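PDB 5H2D: KLLA0C04147p from Kluyveromyces lactis, which binds ergosterol in its oxysterol-binding (ORD) domain, the part present here, and probably transfers sterols between membranes. Local coordinates for residues Q31-G36 and F328-F333; V43-V48 and N208-I213; M60-S65 and V117-N122; V76-E81 and Y110-K115. All blocks are in the same frame, centred on the assembly; numbering follows the deposited sequence.

In the fold
All four contacts belong to the oxysterol-binding domain, and three touch the ergosterol. Contact 4 meets its hydroxyl-bearing first ring, while contacts 2 and 3 meet its aliphatic tail, although Asn208 of contact 2 and Pro120 of contact 3 reach back to the rings. The centres of contacts 2 and 3 lie about 12 Å apart, and Val48 packs on Leu62 and Leu45 on Val117 to join them. Contact 4, its centre about 17 Å from that of contact 3, lies nearest the chain centre, about 7 Å between centres. Contact 1 touches contact 4 through Asn329, Thr331 and Phe333; the side chain of Leu330 is about 10 Å from the bound ergosterol.

Contact 1: Q31-G36 and F328-F333; sequences QRLKLG and FNLTKF
Leu33 and Phe328 share most of this small apolar cluster, in which the irregular 31-36 segment, between helix 7-18 and helix 45-49, is laid against the loop leading into helix 332-337 of the oxysterol-binding domain. The CD1 methyl of Leu33 approaches the ring of Phe328 at its edge, near the ring plane, and stops 4.1 Å from CD2. The two side chains cross at about a right angle. The same methyl lies 4.2 Å from CD1 of Leu330, and thereby bridges two residues of the opposing loop. Leu33 arrives there with its CG anti to the carbonyl carbon (chi1 -55°).

Leu35 adds the third element. Its CD2 meets the far end of the Phe328 ring, 4.0 Å from CZ, coming in obliquely. Its first torsion, -129°, lies away from the staggered values, which may carry some strain. Tyr367 of helix 367-390 also packs on both Leu35 and Phe328.

Both loops are shaped by local features. Phe328 and Asn329 each have positive phi, which bends the chain before Leu330. Thr331 follows at the N-cap of the next helix, its hydroxyl bonded to the backbone N of Ala334. On the other segment, the guanidinium of Arg32 turns back on its own chain and grips the carbonyl of Leu33 side-on: NE donates to Leu33 O over 2.8 Å and NH2 to the same Leu33 O over 3.1 Å, with the oxygen lying in the guanidinium plane.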
# COMPACT_ATOMS: atom_id res chain seq x y z
N GLN A 31 -4.32 19.39 2.72
CA GLN A 31 -2.96 19.86 2.46
C GLN A 31 -2.07 19.87 3.69
O GLN A 31 -0.84 19.91 3.54
CB GLN A 31 -2.98 21.29 1.90
CG GLN A 31 -3.78 21.45 0.64
CD GLN A 31 -3.11 20.82 -0.56
OE1 GLN A 31 -1.96 21.14 -0.89
NE2 GLN A 31 -3.81 19.91 -1.23
N ARG A 32 -2.65 19.86 4.88
CA ARG A 32 -1.86 19.88 6.11
C ARG A 32 -2.74 19.38 7.23
O ARG A 32 -3.95 19.17 7.07
CB ARG A 32 -1.33 21.28 6.41
CG ARG A 32 -2.42 22.33 6.58
CD ARG A 32 -1.90 23.54 7.36
NE ARG A 32 -1.60 23.20 8.75
CZ ARG A 32 -0.87 23.95 9.57
NH1 ARG A 32 -0.35 25.10 9.14
NH2 ARG A 32 -0.65 23.55 10.81
N LEU A 33 -2.11 19.15 8.38
CA LEU A 33 -2.80 18.78 9.60
C LEU A 33 -3.03 20.02 10.46
O LEU A 33 -2.35 21.03 10.31
CB LEU A 33 -2.00 17.75 10.40
CG LEU A 33 -1.61 16.49 9.64
CD1 LEU A 33 -0.84 15.56 10.56
CD2 LEU A 33 -2.86 15.82 9.09
N LYS A 34 -3.99 19.91 11.37
CA LYS A 34 -4.20 21.02 12.30
C LYS A 34 -2.97 21.22 13.18
O LYS A 34 -2.56 22.36 13.43
CB LYS A 34 -5.46 20.78 13.14
CG LYS A 34 -5.33 19.68 14.17
CD LYS A 34 -6.65 19.48 14.90
CE LYS A 34 -7.20 20.79 15.44
NZ LYS A 34 -6.36 21.33 16.55
N LEU A 35 -2.36 20.13 13.64
CA LEU A 35 -1.06 20.22 14.30
C LEU A 35 -0.03 20.79 13.32
O LEU A 35 0.09 20.31 12.19
CB LEU A 35 -0.65 18.83 14.77
CG LEU A 35 -0.19 18.51 16.19
CD1 LEU A 35 -1.17 19.00 17.25
CD2 LEU A 35 0.01 17.00 16.30
N GLY A 36 0.70 21.82 13.74
CA GLY A 36 1.67 22.42 12.84
C GLY A 36 2.96 21.64 12.86
O GLY A 36 3.63 21.46 11.83
N PHE A 328 4.60 13.99 12.43
CA PHE A 328 4.74 12.55 12.23
C PHE A 328 5.50 12.23 10.95
O PHE A 328 5.53 11.06 10.54
CB PHE A 328 3.38 11.85 12.23
CG PHE A 328 2.45 12.32 13.32
CD1 PHE A 328 2.59 11.86 14.61
CD2 PHE A 328 1.43 13.22 13.04
CE1 PHE A 328 1.74 12.30 15.61
CE2 PHE A 328 0.58 13.67 14.04
CZ PHE A 328 0.74 13.20 15.32
N ASN A 329 6.12 13.23 10.32
CA ASN A 329 6.92 13.02 9.11
C ASN A 329 6.10 12.44 7.97
O ASN A 329 6.62 11.72 7.12
CB ASN A 329 8.14 12.14 9.41
CG ASN A 329 9.21 12.88 10.17
OD1 ASN A 329 9.18 14.11 10.27
ND2 ASN A 329 10.18 12.15 10.69
N LEU A 330 4.81 12.74 7.94
CA LEU A 330 3.96 12.22 6.88
C LEU A 330 4.34 12.83 5.54
O LEU A 330 4.85 13.96 5.46
CB LEU A 330 2.50 12.53 7.17
CG LEU A 330 1.89 11.89 8.42
CD1 LEU A 330 0.39 12.15 8.41
CD2 LEU A 330 2.19 10.39 8.48
N THR A 331 4.10 12.07 4.47
CA THR A 331 4.19 12.60 3.12
C THR A 331 2.95 13.43 2.79
O THR A 331 1.91 13.33 3.45
CB THR A 331 4.29 11.47 2.09
OG1 THR A 331 3.12 10.65 2.17
CG2 THR A 331 5.55 10.63 2.31
N LYS A 332 3.05 14.23 1.72
CA LYS A 332 1.87 14.93 1.22
C LYS A 332 0.74 13.95 0.94
O LYS A 332 -0.42 14.19 1.31
CB LYS A 332 2.20 15.71 -0.05
CG LYS A 332 2.99 16.99 0.13
CD LYS A 332 2.74 17.92 -1.08
CE LYS A 332 4.00 18.26 -1.86
NZ LYS A 332 4.54 17.10 -2.62
N PHE A 333 1.06 12.85 0.26
CA PHE A 333 0.02 11.88 -0.09
C PHE A 333 -0.60 11.30 1.17
O PHE A 333 -1.83 11.17 1.27
CB PHE A 333 0.59 10.77 -0.97
CG PHE A 333 -0.45 9.81 -1.47
CD1 PHE A 333 -1.28 10.14 -2.54
CD2 PHE A 333 -0.58 8.54 -0.90
CE1 PHE A 333 -2.22 9.24 -3.00
CE2 PHE A 333 -1.53 7.66 -1.36
CZ PHE A 333 -2.34 8.00 -2.42

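Contact 2: V43-V48 and N208-I213; sequences VSLWSV and NQVVGI. With ERG (ergosterol), chain B; SO4 (sulfate ion), chain C.
Leu45 points its CD2 methyl at Val210 and Ile213, touching Val210 CG1 and Ile213 CG1 at 4.1 Å each. The other branch faces the ligand: Leu45 CD1 lies 4.0 Å from C27 at the end of the ergosterol tail. Val210 divides its methyls likewise, since CG2 comes within 3.7 Å of C21 of the sterol. With CG1 anti to the backbone N (chi1 177°), one valine faces both the leucine and the ligand. Ile213 CG2 sits beside Trp46, near the indole plane at its edge.

Polar bonding across the contact runs through one water, which accepts from Trp46 N over 2.9 Å and donates to Ile213 O over 2.7 Å. It thus satisfies an amide in the first turn of the helix. That turn is fixed by Ser44 at the N-cap, whose OG accepts from Ser47 N at 3.0 Å. Next to Ile213 in the chain, Gly212 N donates to a sulfate, probably from the crystallisation liquor.

Strand 207-211 runs between strands 178-190 and 219-230, while Phe173 of strand 161-173 touches Trp46 and Ile213. Helix 45-49 therefore packs over the end of the barrel wall near the sterol tail, consistent with a tunnel lid as in OSBP relatives.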
# COMPACT_ATOMS: atom_id res chain seq x y z
N VAL A 43 12.19 9.68 22.70
CA VAL A 43 12.63 8.56 23.53
C VAL A 43 13.46 7.58 22.70
O VAL A 43 13.21 7.37 21.51
CB VAL A 43 11.42 7.83 24.15
CG1 VAL A 43 11.89 6.76 25.14
CG2 VAL A 43 10.47 8.82 24.82
N SER A 44 14.47 6.98 23.33
CA SER A 44 15.33 6.04 22.63
C SER A 44 14.57 4.75 22.31
O SER A 44 13.93 4.17 23.19
CB SER A 44 16.58 5.76 23.47
OG SER A 44 16.93 4.40 23.49
N LEU A 45 14.63 4.31 21.05
CA LEU A 45 13.91 3.09 20.67
C LEU A 45 14.44 1.87 21.42
O LEU A 45 13.67 1.02 21.88
CB LEU A 45 13.99 2.87 19.16
CG LEU A 45 13.18 1.69 18.61
CD1 LEU A 45 11.74 1.77 19.08
CD2 LEU A 45 13.24 1.64 17.08
N TRP A 46 15.77 1.77 21.53
CA TRP A 46 16.34 0.67 22.30
C TRP A 46 15.81 0.65 23.73
O TRP A 46 15.47 -0.42 24.25
CB TRP A 46 17.87 0.77 22.28
CG TRP A 46 18.49 -0.23 23.19
CD1 TRP A 46 19.11 0.02 24.39
CD2 TRP A 46 18.51 -1.65 23.02
NE1 TRP A 46 19.53 -1.16 24.95
CE2 TRP A 46 19.18 -2.20 24.13
CE3 TRP A 46 18.04 -2.51 22.02
CZ2 TRP A 46 19.38 -3.57 24.27
CZ3 TRP A 46 18.25 -3.86 22.16
CH2 TRP A 46 18.91 -4.38 23.28
N SER A 47 15.72 1.82 24.39
CA SER A 47 15.25 1.84 25.77
C SER A 47 13.87 1.23 25.90
O SER A 47 13.53 0.66 26.95
CB SER A 47 15.26 3.27 26.33
OG SER A 47 14.12 4.03 25.94
N VAL A 48 13.07 1.33 24.84
CA VAL A 48 11.71 0.79 24.83
C VAL A 48 11.74 -0.70 24.51
O VAL A 48 11.12 -1.52 25.21
CB VAL A 48 10.86 1.57 23.81
CG1 VAL A 48 9.49 0.90 23.63
CG2 VAL A 48 10.70 3.02 24.22
N ASN A 208 10.82 -5.38 5.00
CA ASN A 208 11.35 -4.16 5.59
C ASN A 208 11.97 -4.50 6.94
O ASN A 208 11.65 -5.51 7.56
CB ASN A 208 10.27 -3.07 5.80
CG ASN A 208 8.96 -3.41 5.13
OD1 ASN A 208 8.05 -3.93 5.77
ND2 ASN A 208 8.86 -3.11 3.83
N GLN A 209 12.87 -3.63 7.39
CA GLN A 209 13.40 -3.81 8.73
C GLN A 209 13.75 -2.45 9.30
O GLN A 209 14.05 -1.51 8.56
CB GLN A 209 14.63 -4.73 8.74
CG GLN A 209 15.76 -4.21 7.89
CD GLN A 209 16.98 -5.11 7.89
OE1 GLN A 209 17.10 -6.02 8.71
NE2 GLN A 209 17.90 -4.87 6.96
N VAL A 210 13.71 -2.35 10.62
CA VAL A 210 14.26 -1.20 11.32
C VAL A 210 15.63 -1.62 11.84
O VAL A 210 15.73 -2.58 12.60
CB VAL A 210 13.35 -0.73 12.47
CG1 VAL A 210 14.00 0.42 13.21
CG2 VAL A 210 11.99 -0.28 11.92
N VAL A 211 16.67 -0.93 11.37
CA VAL A 211 18.04 -1.16 11.84
C VAL A 211 18.57 0.12 12.47
O VAL A 211 17.86 1.12 12.57
CB VAL A 211 18.95 -1.64 10.69
CG1 VAL A 211 18.48 -2.99 10.17
CG2 VAL A 211 18.98 -0.63 9.56
N GLY A 212 19.82 0.09 12.93
CA GLY A 212 20.36 1.23 13.65
C GLY A 212 19.83 1.41 15.05
O GLY A 212 20.03 2.47 15.64
N ILE A 213 19.13 0.41 15.59
CA ILE A 213 18.48 0.56 16.89
C ILE A 213 19.53 0.61 18.00
O ILE A 213 19.48 1.48 18.88
CB ILE A 213 17.47 -0.59 17.10
CG1 ILE A 213 16.46 -0.60 15.94
CG2 ILE A 213 16.78 -0.47 18.45
CD1 ILE A 213 15.47 -1.76 15.99
C1 ERG B . 5.59 -1.17 3.62
C2 ERG B . 4.79 -0.99 2.33
C3 ERG B . 3.66 -1.99 2.36
C4 ERG B . 2.77 -1.75 3.57
C5 ERG B . 3.51 -1.70 4.80
C6 ERG B . 2.90 -2.15 5.97
C7 ERG B . 3.53 -2.08 7.22
C8 ERG B . 4.81 -1.53 7.36
C9 ERG B . 5.54 -1.27 6.17
C10 ERG B . 4.73 -0.98 4.88
C11 ERG B . 6.73 -0.23 6.36
C12 ERG B . 7.46 -0.39 7.70
C13 ERG B . 6.41 -0.34 8.83
C14 ERG B . 5.52 -1.58 8.61
C15 ERG B . 4.71 -1.61 9.89
C16 ERG B . 5.72 -1.16 10.99
C17 ERG B . 6.98 -0.69 10.21
C18 ERG B . 5.63 1.00 8.86
C19 ERG B . 4.25 0.49 4.96
C20 ERG B . 7.69 0.42 11.02
C21 ERG B . 8.90 1.02 10.32
C22 ERG B . 8.15 -0.24 12.31
C23 ERG B . 7.55 0.17 13.62
C24 ERG B . 7.99 -0.53 14.91
C25 ERG B . 8.15 0.52 16.01
C26 ERG B . 9.24 1.52 15.57
C27 ERG B . 8.59 -0.08 17.35
C28 ERG B . 6.92 -1.54 15.25
O1 ERG B . 2.87 -1.90 1.12
S SO4 C . 22.61 -1.74 14.68
O1 SO4 C . 22.26 -0.54 15.42
O2 SO4 C . 22.32 -1.54 13.25
O3 SO4 C . 24.04 -2.01 14.86
O4 SO4 C . 21.87 -2.87 15.21
O HOH W 1 17.66 3.21 19.81

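Contact 3: M60-S65 and V117-N122; sequences MTLPVS and VAKPFN. With ERG (ergosterol), chain B.
Apolar packing centres on Leu62 and the long methylene chain of Lys119. Leu62 lays its CD1 methyl against the lysine, 3.6 Å from Lys119 CD and 3.9 Å from Lys119 CB, so the hydrocarbon part of a charged residue offers an apolar surface. The lysine can do this because it is nearly fully stretched: CG is anti to the backbone N (chi1 177°), and the chain departs from straight only at chi3, which is 148°.

The ligand contacts are also apolar for the most part. The same Leu62 CD1 lies 3.8 Å from C27 of ergosterol, so one methyl meets both the lysine chain and the tip of the sterol tail. Val117 CG1 touches the other terminal methyl of the tail, C26, at 3.7 Å, and the carbonyl O of Ala118 lies 3.6 Å from ergosterol C23. The ring of Pro120 reaches further back, its CD 4.0 Å from C15 and C16 of the five-membered ring. In the sterol pocket of the oxysterol-binding domain, Leu62 would come from the lid region, as in OSBP relatives, while Val117 and Pro120 come from the segment round strand 119-121. Leu45 and Val48 of helix 45-49 pack on Val117 and Leu62, respectively.

Polar groups gather at the ends. Lys119 NZ is hydrogen-bonded to Met57 O, just upstream of 60-65, and lies 3.3 Å from Met60 O. Lys119 also makes backbone bonds to Phe66 and Glu68, which tie strand 119-121 to the short strand 67-68. The CB of Ser65 points away from 117-122, and its OG bonds Pro41 O.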
# COMPACT_ATOMS: atom_id res chain seq x y z
N MET A 60 3.33 -5.53 21.34
CA MET A 60 4.09 -4.54 22.08
C MET A 60 3.23 -3.35 22.47
O MET A 60 2.33 -2.94 21.72
CB MET A 60 5.27 -4.03 21.24
CG MET A 60 6.39 -5.02 21.07
SD MET A 60 7.66 -4.28 20.02
CE MET A 60 8.85 -5.61 19.93
N THR A 61 3.52 -2.80 23.63
CA THR A 61 2.99 -1.50 24.03
C THR A 61 4.09 -0.47 23.86
O THR A 61 5.20 -0.64 24.38
CB THR A 61 2.49 -1.52 25.48
OG1 THR A 61 3.23 -2.49 26.23
CG2 THR A 61 1.01 -1.87 25.51
N LEU A 62 3.79 0.60 23.13
CA LEU A 62 4.80 1.57 22.77
C LEU A 62 4.37 2.96 23.20
O LEU A 62 3.17 3.26 23.22
CB LEU A 62 5.06 1.56 21.25
CG LEU A 62 5.51 0.20 20.71
CD1 LEU A 62 5.33 0.14 19.20
CD2 LEU A 62 6.97 -0.08 21.07
N PRO A 63 5.32 3.81 23.55
CA PRO A 63 4.99 5.22 23.79
C PRO A 63 4.55 5.88 22.49
O PRO A 63 4.83 5.39 21.39
CB PRO A 63 6.30 5.81 24.29
CG PRO A 63 7.35 4.96 23.63
CD PRO A 63 6.77 3.57 23.60
N VAL A 64 3.85 7.00 22.63
CA VAL A 64 3.29 7.66 21.45
C VAL A 64 4.38 8.13 20.49
O VAL A 64 4.12 8.28 19.29
CB VAL A 64 2.38 8.83 21.87
CG1 VAL A 64 3.20 9.96 22.46
CG2 VAL A 64 1.56 9.30 20.69
N SER A 65 5.59 8.36 20.99
CA SER A 65 6.71 8.70 20.11
C SER A 65 6.95 7.64 19.04
O SER A 65 7.54 7.95 18.00
CB SER A 65 7.99 8.88 20.95
OG SER A 65 7.82 9.94 21.88
N VAL A 117 9.67 5.95 11.62
CA VAL A 117 9.99 4.80 12.48
C VAL A 117 8.91 4.80 13.57
O VAL A 117 9.08 5.35 14.67
CB VAL A 117 11.41 4.88 13.04
CG1 VAL A 117 11.71 3.70 13.95
CG2 VAL A 117 12.42 4.90 11.90
N ALA A 118 7.78 4.18 13.25
CA ALA A 118 6.61 4.27 14.10
C ALA A 118 5.60 3.23 13.69
O ALA A 118 5.47 2.90 12.50
CB ALA A 118 5.97 5.67 14.02
N LYS A 119 4.84 2.76 14.67
CA LYS A 119 3.83 1.73 14.47
C LYS A 119 2.52 2.38 14.03
O LYS A 119 1.95 3.17 14.79
CB LYS A 119 3.63 0.96 15.76
CG LYS A 119 2.56 -0.12 15.75
CD LYS A 119 2.49 -0.76 17.13
CE LYS A 119 1.09 -1.22 17.49
NZ LYS A 119 1.07 -1.83 18.86
N PRO A 120 2.00 2.07 12.83
CA PRO A 120 0.65 2.51 12.47
C PRO A 120 -0.39 1.80 13.32
O PRO A 120 -0.11 0.78 13.96
CB PRO A 120 0.50 2.10 11.00
CG PRO A 120 1.91 1.78 10.52
CD PRO A 120 2.61 1.25 11.77
N PHE A 121 -1.62 2.31 13.29
CA PHE A 121 -2.68 1.67 14.05
C PHE A 121 -2.96 0.27 13.52
O PHE A 121 -3.00 0.03 12.30
CB PHE A 121 -3.96 2.50 14.03
CG PHE A 121 -4.01 3.54 15.11
CD1 PHE A 121 -3.25 4.70 15.00
CD2 PHE A 121 -4.81 3.37 16.22
CE1 PHE A 121 -3.29 5.68 16.01
CE2 PHE A 121 -4.85 4.33 17.23
CZ PHE A 121 -4.09 5.48 17.13
N ASN A 122 -3.17 -0.66 14.44
CA ASN A 122 -3.63 -1.99 14.11
C ASN A 122 -5.13 -1.90 13.87
O ASN A 122 -5.89 -1.59 14.80
CB ASN A 122 -3.27 -2.93 15.27
CG ASN A 122 -3.51 -4.39 14.95
OD1 ASN A 122 -3.65 -4.77 13.80
ND2 ASN A 122 -3.54 -5.22 15.99
C1 ERG B . 5.59 -1.17 3.62
C2 ERG B . 4.79 -0.99 2.33
C3 ERG B . 3.66 -1.99 2.36
C4 ERG B . 2.77 -1.75 3.57
C5 ERG B . 3.51 -1.70 4.80
C6 ERG B . 2.90 -2.15 5.97
C7 ERG B . 3.53 -2.08 7.22
C8 ERG B . 4.81 -1.53 7.36
C9 ERG B . 5.54 -1.27 6.17
C10 ERG B . 4.73 -0.98 4.88
C11 ERG B . 6.73 -0.23 6.36
C12 ERG B . 7.46 -0.39 7.70
C13 ERG B . 6.41 -0.34 8.83
C14 ERG B . 5.52 -1.58 8.61
C15 ERG B . 4.71 -1.61 9.89
C16 ERG B . 5.72 -1.16 10.99
C17 ERG B . 6.98 -0.69 10.21
C18 ERG B . 5.63 1.00 8.86
C19 ERG B . 4.25 0.49 4.96
C20 ERG B . 7.69 0.42 11.02
C21 ERG B . 8.90 1.02 10.32
C22 ERG B . 8.15 -0.24 12.31
C23 ERG B . 7.55 0.17 13.62
C24 ERG B . 7.99 -0.53 14.91
C25 ERG B . 8.15 0.52 16.01
C26 ERG B . 9.24 1.52 15.57
C27 ERG B . 8.59 -0.08 17.35
C28 ERG B . 6.92 -1.54 15.25
O1 ERG B . 2.87 -1.90 1.12

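Contact 4: V76-E81 and Y110-K115; sequences VAEDLE and YASTVK. With ERG (ergosterol), chain B.
Ser112 turns its CB toward the carboxylates of two glutamates, 3.5 Å from Glu78 OE1 and 3.8 Å from Glu81 OE1. A water ties the three residues together. It accepts from Ser112 OG over 2.8 Å, and donates to Glu78 O and to Glu81 OE1, the latter over 2.7 Å. Glu81 reaches it with its CG anti to the backbone N (chi1 -179°) and an extended chain. The carboxylates have further partners: Glu78 forms salt bridges through OE1 to Arg116 and through OE2 to Arg75, and Glu81 OE2 bonds Asn321. These arginines would be expected to favour the charged form of the buried Glu78.

The two segments, each with a short 3-10 turn, border the hydroxyl end of the sterol pocket in the oxysterol-binding domain. Asp79 OD1 lies 3.0 Å from O1 of ergosterol, and its OD2 forms a salt bridge to Lys205, whose NZ hydrogen-bonds the sterol. A second water donates to Asp79 OD1 over 2.9 Å, contacts the sterol hydroxyl and is weakly bonded to Tyr110 OH.

Tyr110 CE1 also packs 3.7 Å from C2 of the sterol, which approaches the ring obliquely. The Tyr110 backbone is tied locally: Tyr110 O accepts from Thr113 N and from Thr113 OG1, the hydroxyl lying in the carbonyl plane at 2.7 Å from the oxygen.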
# COMPACT_ATOMS: atom_id res chain seq x y z
N VAL A 76 -1.22 0.79 3.42
CA VAL A 76 -1.34 -0.01 2.20
C VAL A 76 -1.84 0.83 1.03
O VAL A 76 -1.43 0.62 -0.11
CB VAL A 76 -2.24 -1.23 2.46
CG1 VAL A 76 -2.54 -1.95 1.17
CG2 VAL A 76 -1.56 -2.17 3.47
N ALA A 77 -2.70 1.82 1.30
CA ALA A 77 -3.12 2.73 0.23
C ALA A 77 -1.97 3.57 -0.32
O ALA A 77 -2.07 4.07 -1.44
CB ALA A 77 -4.24 3.65 0.73
N GLU A 78 -0.88 3.74 0.44
CA GLU A 78 0.26 4.46 -0.09
C GLU A 78 0.94 3.71 -1.24
O GLU A 78 1.82 4.29 -1.89
CB GLU A 78 1.26 4.77 1.04
CG GLU A 78 0.65 5.75 2.07
CD GLU A 78 1.63 6.20 3.16
OE1 GLU A 78 2.72 6.71 2.85
OE2 GLU A 78 1.27 6.08 4.36
N ASP A 79 0.56 2.46 -1.50
CA ASP A 79 0.96 1.79 -2.75
C ASP A 79 0.61 2.64 -3.96
O ASP A 79 1.25 2.53 -5.01
CB ASP A 79 0.25 0.45 -2.94
CG ASP A 79 0.74 -0.66 -2.04
OD1 ASP A 79 1.82 -0.54 -1.40
OD2 ASP A 79 -0.00 -1.68 -1.98
N LEU A 80 -0.42 3.47 -3.83
CA LEU A 80 -1.00 4.18 -4.97
C LEU A 80 -0.40 5.55 -5.20
O LEU A 80 -0.86 6.26 -6.10
CB LEU A 80 -2.51 4.31 -4.77
CG LEU A 80 -3.23 2.98 -4.59
CD1 LEU A 80 -4.72 3.20 -4.46
CD2 LEU A 80 -2.91 2.05 -5.77
N GLU A 81 0.61 5.97 -4.41
CA GLU A 81 1.08 7.35 -4.50
C GLU A 81 1.50 7.70 -5.92
O GLU A 81 1.23 8.81 -6.40
CB GLU A 81 2.25 7.58 -3.54
CG GLU A 81 2.76 9.01 -3.58
CD GLU A 81 3.80 9.31 -2.50
OE1 GLU A 81 4.07 8.44 -1.64
OE2 GLU A 81 4.36 10.43 -2.50
N TYR A 110 8.17 2.79 -1.76
CA TYR A 110 9.04 2.64 -0.60
C TYR A 110 9.71 3.94 -0.16
O TYR A 110 10.11 4.04 1.01
CB TYR A 110 10.06 1.51 -0.85
CG TYR A 110 9.25 0.25 -0.79
CD1 TYR A 110 8.86 -0.27 0.45
CD2 TYR A 110 8.71 -0.31 -1.94
CE1 TYR A 110 8.02 -1.34 0.53
CE2 TYR A 110 7.86 -1.39 -1.86
CZ TYR A 110 7.51 -1.89 -0.62
OH TYR A 110 6.65 -2.95 -0.53
N ALA A 111 9.75 4.96 -1.01
CA ALA A 111 10.31 6.24 -0.56
C ALA A 111 9.54 6.78 0.63
O ALA A 111 10.14 7.38 1.54
CB ALA A 111 10.28 7.26 -1.69
N SER A 112 8.23 6.59 0.65
CA SER A 112 7.39 7.13 1.72
C SER A 112 7.63 6.46 3.06
O SER A 112 7.15 6.98 4.07
CB SER A 112 5.91 6.99 1.35
OG SER A 112 5.57 5.63 1.18
N THR A 113 8.36 5.34 3.11
CA THR A 113 8.60 4.67 4.39
C THR A 113 9.75 5.29 5.18
O THR A 113 9.84 5.10 6.40
CB THR A 113 8.87 3.17 4.19
OG1 THR A 113 10.12 2.95 3.51
CG2 THR A 113 7.75 2.51 3.40
N VAL A 114 10.62 6.06 4.51
CA VAL A 114 11.75 6.66 5.20
C VAL A 114 11.27 7.68 6.22
O VAL A 114 10.27 8.38 6.02
CB VAL A 114 12.69 7.30 4.16
CG1 VAL A 114 13.88 7.94 4.85
CG2 VAL A 114 13.17 6.24 3.19
N LYS A 115 11.99 7.77 7.34
CA LYS A 115 11.78 8.75 8.40
C LYS A 115 10.48 8.56 9.16
O LYS A 115 10.07 9.46 9.90
CB LYS A 115 11.84 10.19 7.87
CG LYS A 115 13.24 10.60 7.40
CD LYS A 115 13.34 12.11 7.25
CE LYS A 115 12.57 12.61 6.04
NZ LYS A 115 13.31 12.48 4.74
C1 ERG B . 5.59 -1.17 3.62
C2 ERG B . 4.79 -0.99 2.33
C3 ERG B . 3.66 -1.99 2.36
C4 ERG B . 2.77 -1.75 3.57
C5 ERG B . 3.51 -1.70 4.80
C6 ERG B . 2.90 -2.15 5.97
C7 ERG B . 3.53 -2.08 7.22
C8 ERG B . 4.81 -1.53 7.36
C9 ERG B . 5.54 -1.27 6.17
C10 ERG B . 4.73 -0.98 4.88
C11 ERG B . 6.73 -0.23 6.36
C12 ERG B . 7.46 -0.39 7.70
C13 ERG B . 6.41 -0.34 8.83
C14 ERG B . 5.52 -1.58 8.61
C15 ERG B . 4.71 -1.61 9.89
C16 ERG B . 5.72 -1.16 10.99
C17 ERG B . 6.98 -0.69 10.21
C18 ERG B . 5.63 1.00 8.86
C19 ERG B . 4.25 0.49 4.96
C20 ERG B . 7.69 0.42 11.02
C21 ERG B . 8.90 1.02 10.32
C22 ERG B . 8.15 -0.24 12.31
C23 ERG B . 7.55 0.17 13.62
C24 ERG B . 7.99 -0.53 14.91
C25 ERG B . 8.15 0.52 16.01
C26 ERG B . 9.24 1.52 15.57
C27 ERG B . 8.59 -0.08 17.35
C28 ERG B . 6.92 -1.54 15.25
O1 ERG B . 2.87 -1.90 1.12
O HOH W 2 4.12 5.72 -1.25
O HOH W 3 4.49 -1.51 -1.71